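Local atomic coordinates of CMP/dCMP-type deaminase domain-containing protein (Aspergillus oryzae RIB40, PDB entry 7DRY), a protein that probably catalyses a zinc-dependent deamination step in riboflavin biosynthesis, as a Rib2-type deaminase with the cytidine deaminase fold. Residues A[23-28]-A[52-57]; A[3-8]-A[33-38]. All coordinates share one frame; numbering follows the deposited sequence.

Contact 1. Residues A[23-28]-A[52-57]; sequences PTNFRV and YTMELA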
ATOM      1  N   PRO A  23      14.299   4.382 -13.669  1.00 26.42           N
ATOM      2  CA  PRO A  23      15.286   3.323 -13.404  1.00 26.95           C
ATOM      3  C   PRO A  23      15.310   2.845 -11.967  1.00 26.35           C
ATOM      4  O   PRO A  23      15.784   1.734 -11.710  1.00 28.61           O
ATOM      5  CB  PRO A  23      16.621   3.976 -13.795  1.00 29.58           C
ATOM      6  CG  PRO A  23      16.246   5.077 -14.725  1.00 34.14           C
ATOM      7  CD  PRO A  23      14.918   5.582 -14.259  1.00 29.12           C
ATOM      8  N   THR A  24      14.820   3.638 -11.015  1.00 26.61           N
ATOM      9  CA  THR A  24      15.006   3.310  -9.608  1.00 25.74           C
ATOM     10  C   THR A  24      13.718   3.328  -8.795  1.00 22.30           C
ATOM     11  O   THR A  24      13.786   3.287  -7.562  1.00 25.43           O
ATOM     12  CB  THR A  24      16.014   4.267  -8.969  1.00 30.54           C
ATOM     13  OG1 THR A  24      15.421   5.566  -8.880  1.00 31.06           O
ATOM     14  CG2 THR A  24      17.279   4.349  -9.811  1.00 32.44           C
ATOM     15  N   ASN A  25      12.562   3.422  -9.427  1.00 20.89           N
ATOM     16  CA  ASN A  25      11.319   3.404  -8.672  1.00 19.15           C
ATOM     17  C   ASN A  25      10.645   2.038  -8.767  1.00 17.28           C
ATOM     18  O   ASN A  25      11.042   1.163  -9.539  1.00 18.54           O
ATOM     19  CB  ASN A  25      10.389   4.559  -9.070  1.00 21.27           C
ATOM     20  CG  ASN A  25       9.741   4.369 -10.434  1.00 18.45           C
ATOM     21  OD1 ASN A  25      10.137   3.503 -11.220  1.00 19.35           O
ATOM     22  ND2 ASN A  25       8.742   5.201 -10.728  1.00 19.93           N
ATOM     23  N   PHE A  26       9.648   1.847  -7.917  1.00 15.92           N
ATOM     24  CA  PHE A  26       8.836   0.638  -7.910  1.00 14.32           C
ATOM     25  C   PHE A  26       7.396   1.091  -8.065  1.00 13.75           C
ATOM     26  O   PHE A  26       6.843   1.737  -7.171  1.00 13.08           O
ATOM     27  CB  PHE A  26       9.048  -0.146  -6.613  1.00 14.48           C
ATOM     28  CG  PHE A  26      10.349  -0.899  -6.580  1.00 15.88           C
ATOM     29  CD1 PHE A  26      11.543  -0.241  -6.324  1.00 17.62           C
ATOM     30  CD2 PHE A  26      10.377  -2.259  -6.826  1.00 15.73           C
ATOM     31  CE1 PHE A  26      12.752  -0.936  -6.311  1.00 19.07           C
ATOM     32  CE2 PHE A  26      11.578  -2.963  -6.813  1.00 17.32           C
ATOM     33  CZ  PHE A  26      12.763  -2.302  -6.553  1.00 18.93           C
ATOM     34  N   ARG A  27       6.809   0.769  -9.213  1.00 12.30           N
ATOM     35  CA  ARG A  27       5.492   1.265  -9.589  1.00 11.11           C
ATOM     36  C   ARG A  27       4.426   0.427  -8.902  1.00 10.73           C
ATOM     37  O   ARG A  27       4.233  -0.745  -9.243  1.00 11.23           O
ATOM     38  CB  ARG A  27       5.344   1.218 -11.103  1.00 11.69           C
ATOM     39  CG  ARG A  27       6.349   2.114 -11.789  1.00 13.21           C
ATOM     40  CD  ARG A  27       6.465   1.765 -13.244  1.00 13.97           C
ATOM     41  NE  ARG A  27       5.368   2.304 -14.040  1.00 15.41           N
ATOM     42  CZ  ARG A  27       4.640   1.589 -14.899  1.00 17.05           C
ATOM     43  NH1 ARG A  27       4.857   0.286 -15.050  1.00 14.12           N
ATOM     44  NH2 ARG A  27       3.707   2.185 -15.616  1.00 13.52           N
ATOM     45  N   VAL A  28       3.744   1.037  -7.932  1.00  9.41           N
ATOM     46  CA  VAL A  28       2.835   0.358  -7.023  1.00 10.10           C
ATOM     47  C   VAL A  28       1.552   1.178  -6.953  1.00 10.18           C
ATOM     48  O   VAL A  28       1.561   2.393  -7.169  1.00 11.54           O
ATOM     49  CB  VAL A  28       3.514   0.202  -5.634  1.00  9.57           C
ATOM     50  CG1 VAL A  28       2.569  -0.368  -4.584  1.00 10.38           C
ATOM     51  CG2 VAL A  28       4.742  -0.684  -5.739  1.00 12.62           C
ATOM     52  N   TYR A  52      -0.762   6.102  -6.033  1.00  7.90           N
ATOM     53  CA  TYR A  52       0.228   5.307  -6.743  1.00  9.53           C
ATOM     54  C   TYR A  52       1.595   5.976  -6.662  1.00  9.88           C
ATOM     55  O   TYR A  52       1.712   7.165  -6.358  1.00 10.74           O
ATOM     56  CB  TYR A  52      -0.182   5.059  -8.204  1.00  9.31           C
ATOM     57  CG  TYR A  52      -0.431   6.308  -9.012  1.00  9.41           C
ATOM     58  CD1 TYR A  52      -1.693   6.885  -9.077  1.00  9.76           C
ATOM     59  CD2 TYR A  52       0.596   6.895  -9.736  1.00  9.75           C
ATOM     60  CE1 TYR A  52      -1.908   8.027  -9.835  1.00 10.19           C
ATOM     61  CE2 TYR A  52       0.388   8.036 -10.486  1.00 11.77           C
ATOM     62  CZ  TYR A  52      -0.875   8.595 -10.525  1.00 12.07           C
ATOM     63  OH  TYR A  52      -1.092   9.728 -11.288  1.00 17.43           O
ATOM     64  N   THR A  53       2.634   5.186  -6.933  1.00  9.50           N
ATOM     65  CA  THR A  53       4.004   5.673  -6.807  1.00  9.51           C
ATOM     66  C   THR A  53       4.209   6.920  -7.662  1.00 11.25           C
ATOM     67  O   THR A  53       3.884   6.936  -8.851  1.00 11.36           O
ATOM     68  CB  THR A  53       4.950   4.579  -7.298  1.00 12.11           C
ATOM     69  OG1 THR A  53       4.790   3.410  -6.486  1.00 12.33           O
ATOM     70  CG2 THR A  53       6.405   5.053  -7.251  1.00 12.98           C
ATOM     71  N   MET A  54       4.765   7.966  -7.058  1.00 10.39           N
ATOM     72  CA  MET A  54       5.157   9.185  -7.759  1.00 10.84           C
ATOM     73  C   MET A  54       3.975   9.943  -8.339  1.00 11.51           C
ATOM     74  O   MET A  54       4.148  10.795  -9.215  1.00 13.27           O
ATOM     75  CB  MET A  54       6.271   8.954  -8.787  1.00 13.86           C
ATOM     76  CG  MET A  54       7.602   8.678  -8.093  1.00 15.88           C
ATOM     77  SD  MET A  54       8.909   8.211  -9.227  1.00 17.96           S
ATOM     78  CE  MET A  54      10.318   8.165  -8.119  1.00 26.51           C
ATOM     79  N   GLU A  55       2.771   9.653  -7.847  1.00 10.82           N
ATOM     80  CA  GLU A  55       1.622  10.492  -8.152  1.00  9.86           C
ATOM     81  C   GLU A  55       1.868  11.904  -7.656  1.00 11.41           C
ATOM     82  O   GLU A  55       1.586  12.880  -8.356  1.00 11.35           O
ATOM     83  CB  GLU A  55       0.394   9.891  -7.470  1.00  9.91           C
ATOM     84  CG  GLU A  55      -0.923  10.628  -7.706  1.00 11.15           C
ATOM     85  CD  GLU A  55      -2.072   9.960  -6.977  1.00  9.78           C
ATOM     86  OE1 GLU A  55      -1.802   9.147  -6.071  1.00 10.85           O
ATOM     87  OE2 GLU A  55      -3.238  10.243  -7.320  1.00 11.91           O
ATOM     88  N   LEU A  56       2.397  12.031  -6.449  0.53 11.35           N
ATOM     89  CA  LEU A  56       2.761  13.326  -5.902  0.53  9.81           C
ATOM     90  C   LEU A  56       4.244  13.578  -6.141  0.53 12.65           C
ATOM     91  O   LEU A  56       5.053  12.646  -6.165  0.53 14.44           O
ATOM     92  CB  LEU A  56       2.438  13.364  -4.406  0.53 12.00           C
ATOM     93  CG  LEU A  56       0.976  12.968  -4.165  0.53 10.85           C
ATOM     94  CD1 LEU A  56       0.640  12.954  -2.690  0.53 11.08           C
ATOM     95  CD2 LEU A  56       0.020  13.890  -4.940  0.53 11.21           C
ATOM     96  N   ALA A  57       4.589  14.856  -6.321  1.00 12.69           N
ATOM     97  CA  ALA A  57       5.947  15.258  -6.673  1.00 13.30           C
ATOM     98  C   ALA A  57       6.984  14.637  -5.749  1.00 14.73           C
ATOM     99  O   ALA A  57       6.748  14.455  -4.552  1.00 19.42           O
ATOM    100  CB  ALA A  57       6.066  16.781  -6.596  1.00 17.76           C
TER

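Contact 2. Residues A[3-8]-A[33-38]; sequences SPHAKY and VSRKEG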
ATOM      1  N   SER A   3     -12.664 -13.094  -1.092  1.00 44.38           N
ATOM      2  CA  SER A   3     -13.111 -13.215  -2.480  1.00 40.21           C
ATOM      3  C   SER A   3     -12.978 -11.952  -3.358  1.00 27.48           C
ATOM      4  O   SER A   3     -12.697 -12.081  -4.545  1.00 35.45           O
ATOM      5  CB  SER A   3     -14.525 -13.820  -2.577  1.00 43.74           C
ATOM      6  OG  SER A   3     -15.528 -12.829  -2.731  1.00 49.18           O
ATOM      7  N   PRO A   4     -13.164 -10.744  -2.810  1.00 25.49           N
ATOM      8  CA  PRO A   4     -12.941  -9.543  -3.624  1.00 21.61           C
ATOM      9  C   PRO A   4     -11.488  -9.108  -3.698  1.00 15.64           C
ATOM     10  O   PRO A   4     -11.190  -8.114  -4.374  1.00 15.44           O
ATOM     11  CB  PRO A   4     -13.759  -8.485  -2.879  1.00 22.31           C
ATOM     12  CG  PRO A   4     -13.587  -8.866  -1.464  1.00 25.11           C
ATOM     13  CD  PRO A   4     -13.694 -10.377  -1.482  1.00 23.92           C
ATOM     14  N   HIS A   5     -10.587  -9.811  -3.011  1.00 16.39           N
ATOM     15  CA  HIS A   5      -9.232  -9.297  -2.829  1.00 14.00           C
ATOM     16  C   HIS A   5      -8.469  -9.258  -4.137  1.00 15.41           C
ATOM     17  O   HIS A   5      -7.743  -8.292  -4.401  1.00 14.32           O
ATOM     18  CB  HIS A   5      -8.486 -10.126  -1.787  1.00 14.84           C
ATOM     19  CG  HIS A   5      -9.244 -10.280  -0.513  1.00 14.75           C
ATOM     20  ND1 HIS A   5      -9.860  -9.220   0.113  1.00 14.87           N
ATOM     21  CD2 HIS A   5      -9.500 -11.369   0.251  1.00 19.89           C
ATOM     22  CE1 HIS A   5     -10.468  -9.649   1.205  1.00 17.08           C
ATOM     23  NE2 HIS A   5     -10.259 -10.948   1.316  1.00 22.37           N
ATOM     24  N   ALA A   6      -8.617 -10.293  -4.965  1.00 17.29           N
ATOM     25  CA  ALA A   6      -7.938 -10.305  -6.253  1.00 18.22           C
ATOM     26  C   ALA A   6      -8.385  -9.138  -7.122  1.00 15.77           C
ATOM     27  O   ALA A   6      -7.562  -8.503  -7.793  1.00 15.96           O
ATOM     28  CB  ALA A   6      -8.184 -11.638  -6.962  1.00 18.98           C
ATOM     29  N   LYS A   7      -9.685  -8.830  -7.119  1.00 15.85           N
ATOM     30  CA  LYS A   7     -10.168  -7.718  -7.932  1.00 16.39           C
ATOM     31  C   LYS A   7      -9.605  -6.391  -7.444  1.00 13.02           C
ATOM     32  O   LYS A   7      -9.181  -5.556  -8.252  1.00 14.08           O
ATOM     33  CB  LYS A   7     -11.698  -7.684  -7.962  1.00 20.39           C
ATOM     34  CG  LYS A   7     -12.250  -6.619  -8.907  1.00 25.45           C
ATOM     35  CD  LYS A   7     -13.755  -6.438  -8.763  1.00 42.62           C
ATOM     36  CE  LYS A   7     -14.282  -5.410  -9.759  1.00 53.39           C
ATOM     37  NZ  LYS A   7     -13.189  -4.706 -10.499  1.00 54.71           N
ATOM     38  N   TYR A   8      -9.583  -6.177  -6.124  1.00 12.94           N
ATOM     39  CA  TYR A   8      -8.968  -4.958  -5.604  1.00 10.06           C
ATOM     40  C   TYR A   8      -7.503  -4.869  -6.003  1.00 11.92           C
ATOM     41  O   TYR A   8      -7.014  -3.786  -6.353  1.00 11.00           O
ATOM     42  CB  TYR A   8      -9.093  -4.904  -4.081  1.00 11.91           C
ATOM     43  CG  TYR A   8     -10.408  -4.342  -3.598  1.00 11.09           C
ATOM     44  CD1 TYR A   8     -10.752  -3.010  -3.836  1.00 13.32           C
ATOM     45  CD2 TYR A   8     -11.320  -5.136  -2.908  1.00 12.43           C
ATOM     46  CE1 TYR A   8     -11.943  -2.490  -3.398  1.00 13.82           C
ATOM     47  CE2 TYR A   8     -12.532  -4.621  -2.469  1.00 14.26           C
ATOM     48  CZ  TYR A   8     -12.838  -3.293  -2.714  1.00 13.73           C
ATOM     49  OH  TYR A   8     -14.032  -2.763  -2.279  1.00 17.87           O
ATOM     50  N   VAL A  33      -9.934   1.182   1.789  1.00  9.36           N
ATOM     51  CA  VAL A  33     -11.343   0.800   1.768  1.00 12.27           C
ATOM     52  C   VAL A  33     -11.891   0.825   3.191  1.00 11.11           C
ATOM     53  O   VAL A  33     -11.198   0.430   4.135  1.00 10.82           O
ATOM     54  CB  VAL A  33     -11.478  -0.623   1.181  1.00 13.01           C
ATOM     55  CG1 VAL A  33     -12.928  -1.101   1.190  1.00 18.48           C
ATOM     56  CG2 VAL A  33     -10.896  -0.673  -0.239  1.00 15.12           C
ATOM     57  N   SER A  34     -13.140   1.271   3.342  1.00  9.11           N
ATOM     58  CA  SER A  34     -13.899   1.109   4.585  1.00 11.19           C
ATOM     59  C   SER A  34     -14.852  -0.068   4.416  1.00 10.98           C
ATOM     60  O   SER A  34     -15.684  -0.077   3.499  1.00 12.85           O
ATOM     61  CB  SER A  34     -14.691   2.368   4.940  1.00 10.29           C
ATOM     62  OG  SER A  34     -15.611   2.104   5.997  1.00 13.37           O
ATOM     63  N   ARG A  35     -14.733  -1.052   5.300  1.00 11.52           N
ATOM     64  CA  ARG A  35     -15.422  -2.328   5.173  1.00 12.27           C
ATOM     65  C   ARG A  35     -16.134  -2.650   6.481  1.00 13.95           C
ATOM     66  O   ARG A  35     -15.587  -2.433   7.567  1.00 13.50           O
ATOM     67  CB  ARG A  35     -14.386  -3.424   4.861  1.00 13.35           C
ATOM     68  CG  ARG A  35     -14.914  -4.843   4.890  1.00 14.15           C
ATOM     69  CD  ARG A  35     -13.910  -5.779   4.227  1.00 16.45           C
ATOM     70  NE  ARG A  35     -13.791  -5.495   2.802  1.00 12.84           N
ATOM     71  CZ  ARG A  35     -12.724  -5.794   2.064  1.00 14.51           C
ATOM     72  NH1 ARG A  35     -11.675  -6.400   2.614  1.00 14.75           N
ATOM     73  NH2 ARG A  35     -12.710  -5.486   0.775  1.00 14.36           N
ATOM     74  N   LYS A  36     -17.343  -3.195   6.384  1.00 14.28           N
ATOM     75  CA  LYS A  36     -18.036  -3.636   7.587  1.00 15.60           C
ATOM     76  C   LYS A  36     -17.247  -4.751   8.263  1.00 15.80           C
ATOM     77  O   LYS A  36     -16.709  -5.641   7.602  1.00 15.55           O
ATOM     78  CB  LYS A  36     -19.440  -4.147   7.241  1.00 19.19           C
ATOM     79  CG  LYS A  36     -20.426  -3.055   6.864  1.00 28.67           C
ATOM     80  CD  LYS A  36     -20.697  -2.118   8.032  1.00 37.14           C
ATOM     81  CE  LYS A  36     -21.390  -2.826   9.180  1.00 34.24           C
ATOM     82  NZ  LYS A  36     -22.880  -2.749   9.119  1.00 39.40           N
ATOM     83  N   GLU A  37     -17.150  -4.692   9.587  1.00 16.45           N
ATOM     84  CA  GLU A  37     -16.512  -5.783  10.303  1.00 17.02           C
ATOM     85  C   GLU A  37     -17.445  -6.982  10.357  1.00 18.48           C
ATOM     86  O   GLU A  37     -18.669  -6.843  10.345  1.00 19.79           O
ATOM     87  CB  GLU A  37     -16.111  -5.347  11.712  1.00 20.17           C
ATOM     88  CG  GLU A  37     -14.787  -4.593  11.713  1.00 21.19           C
ATOM     89  CD  GLU A  37     -14.675  -3.581  12.824  1.00 25.28           C
ATOM     90  OE1 GLU A  37     -13.531  -3.202  13.172  1.00 23.08           O
ATOM     91  OE2 GLU A  37     -15.719  -3.160  13.349  1.00 21.33           O
ATOM     92  N   GLY A  38     -16.856  -8.173  10.397  1.00 19.55           N
ATOM     93  CA  GLY A  38     -17.660  -9.379  10.470  1.00 22.21           C
ATOM     94  C   GLY A  38     -17.924  -9.993   9.109  1.00 20.44           C
ATOM     95  O   GLY A  38     -17.074  -9.933   8.225  1.00 21.51           O
TER

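Contact 1. Residues A[23-28]-A[52-57]
The hydroxyl of Thr53 donates to the carbonyl oxygen of Phe26, with 2.7 Å between Thr53 OG1 and Phe26 O. The donor lies in the carbonyl plane, with a C=O...OG1 angle of 147°. Thr53 OG1 stands beside its own backbone N and anti to the carbonyl carbon (chi1 -61°), facing the backbone from Phe26 to Val28; it also comes to 3.0 Å from Val28 N. The methyl branch, Thr53 CG2, rests against the same Phe26 oxygen at 3.3 Å. Two residues on, at Val28, the backbones join directly: Thr53 N donates to Val28 O over 3.0 Å, and Tyr52 CA adds a C-H...O contact to that oxygen. At the other end, Met54 lies across Asn25. Its extended chain brings SD to 3.4 Å from Asn25 ND2, a weak N-H...S hydrogen bond, while Met54 CE packs on Asn25 CB at 3.7 Å. The amide of Asn25 is chiefly engaged with Pro20 O and Arg22 N. A type II turn from Tyr52 to Glu55 follows the end of strand 46-52, and Glu55 CB sits over the centre of the Tyr52 ring. The side chain of Val28 lies near that of Glu63 and that of Thr53 near the zinc ligand His61, so this pairing of the loops flanking strands 29-36 and 46-52 borders the zinc site of the cytidine deaminase fold.

Contact 2. Residues A[3-8]-A[33-38]
Tyr8 lies alongside the end of Arg35, the two side chains sliding past each other in opposite directions. Arg35 NH2 comes to 3.4 Å from Tyr8 CE2. The ring and guanidinium planes are inclined by 54°, and Tyr8 CD2 meets the guanidinium at its edge, so the two groups are not stacked flat. Tyr8 also reaches tip to tip toward Val33, where Tyr8 CE1 and Val33 CG2 make an apolar contact of 3.8 Å. His5 meets the other terminal nitrogen: its CE1 lies 3.7 Å from Arg35 NH1, which approaches the imidazole edge close to the ring plane. Pro4 completes this set with CG 4.1 Å from Arg35 NH2, and its CD lies over one face of the neighbouring His5 ring. The Arg35 chain leaves the strand with CG anti to the backbone N (chi1 172°) and then bends at chi3 (-66°), which sets NE aside from the extended course.

No hydrogen bond links the two segments directly; their polar ends share outside partners. Asp45 takes a salt bridge from Arg35 NH2 and a hydrogen bond from Tyr8 OH, while Tyr96 OH bonds to both Arg35 NH2 and His5 ND1. The arginine charge is thus buried beside a carboxylate, which would be expected to favour its ionised form. Away from the metal site, the contact seats the first turn of helix 5-16 against strand 29-36, part of the helix-on-sheet layering of the cytidine deaminase fold.

How the contacts relate
From the N terminus, the chain enters helix 5-16 through 3-8, passes through the loop containing 23-28, runs along strand 29-36, whose end lies in 33-38, and returns on the antiparallel strand 46-52 to reach 52-57. Contact 2 closes the loop from the helix start to the end of the first strand; contact 1 closes the one from the approach to that strand to the exit of the second. The two loops therefore cross rather than nest, sharing the stretch between 23-28 and 33-38. Their centres are 25 Å apart, on opposite sides of the chain's centre. Contact 2 fastens the helix to the sheet, whereas contact 1 joins the start of strand 29-36 and the end of strand 46-52, near the zinc.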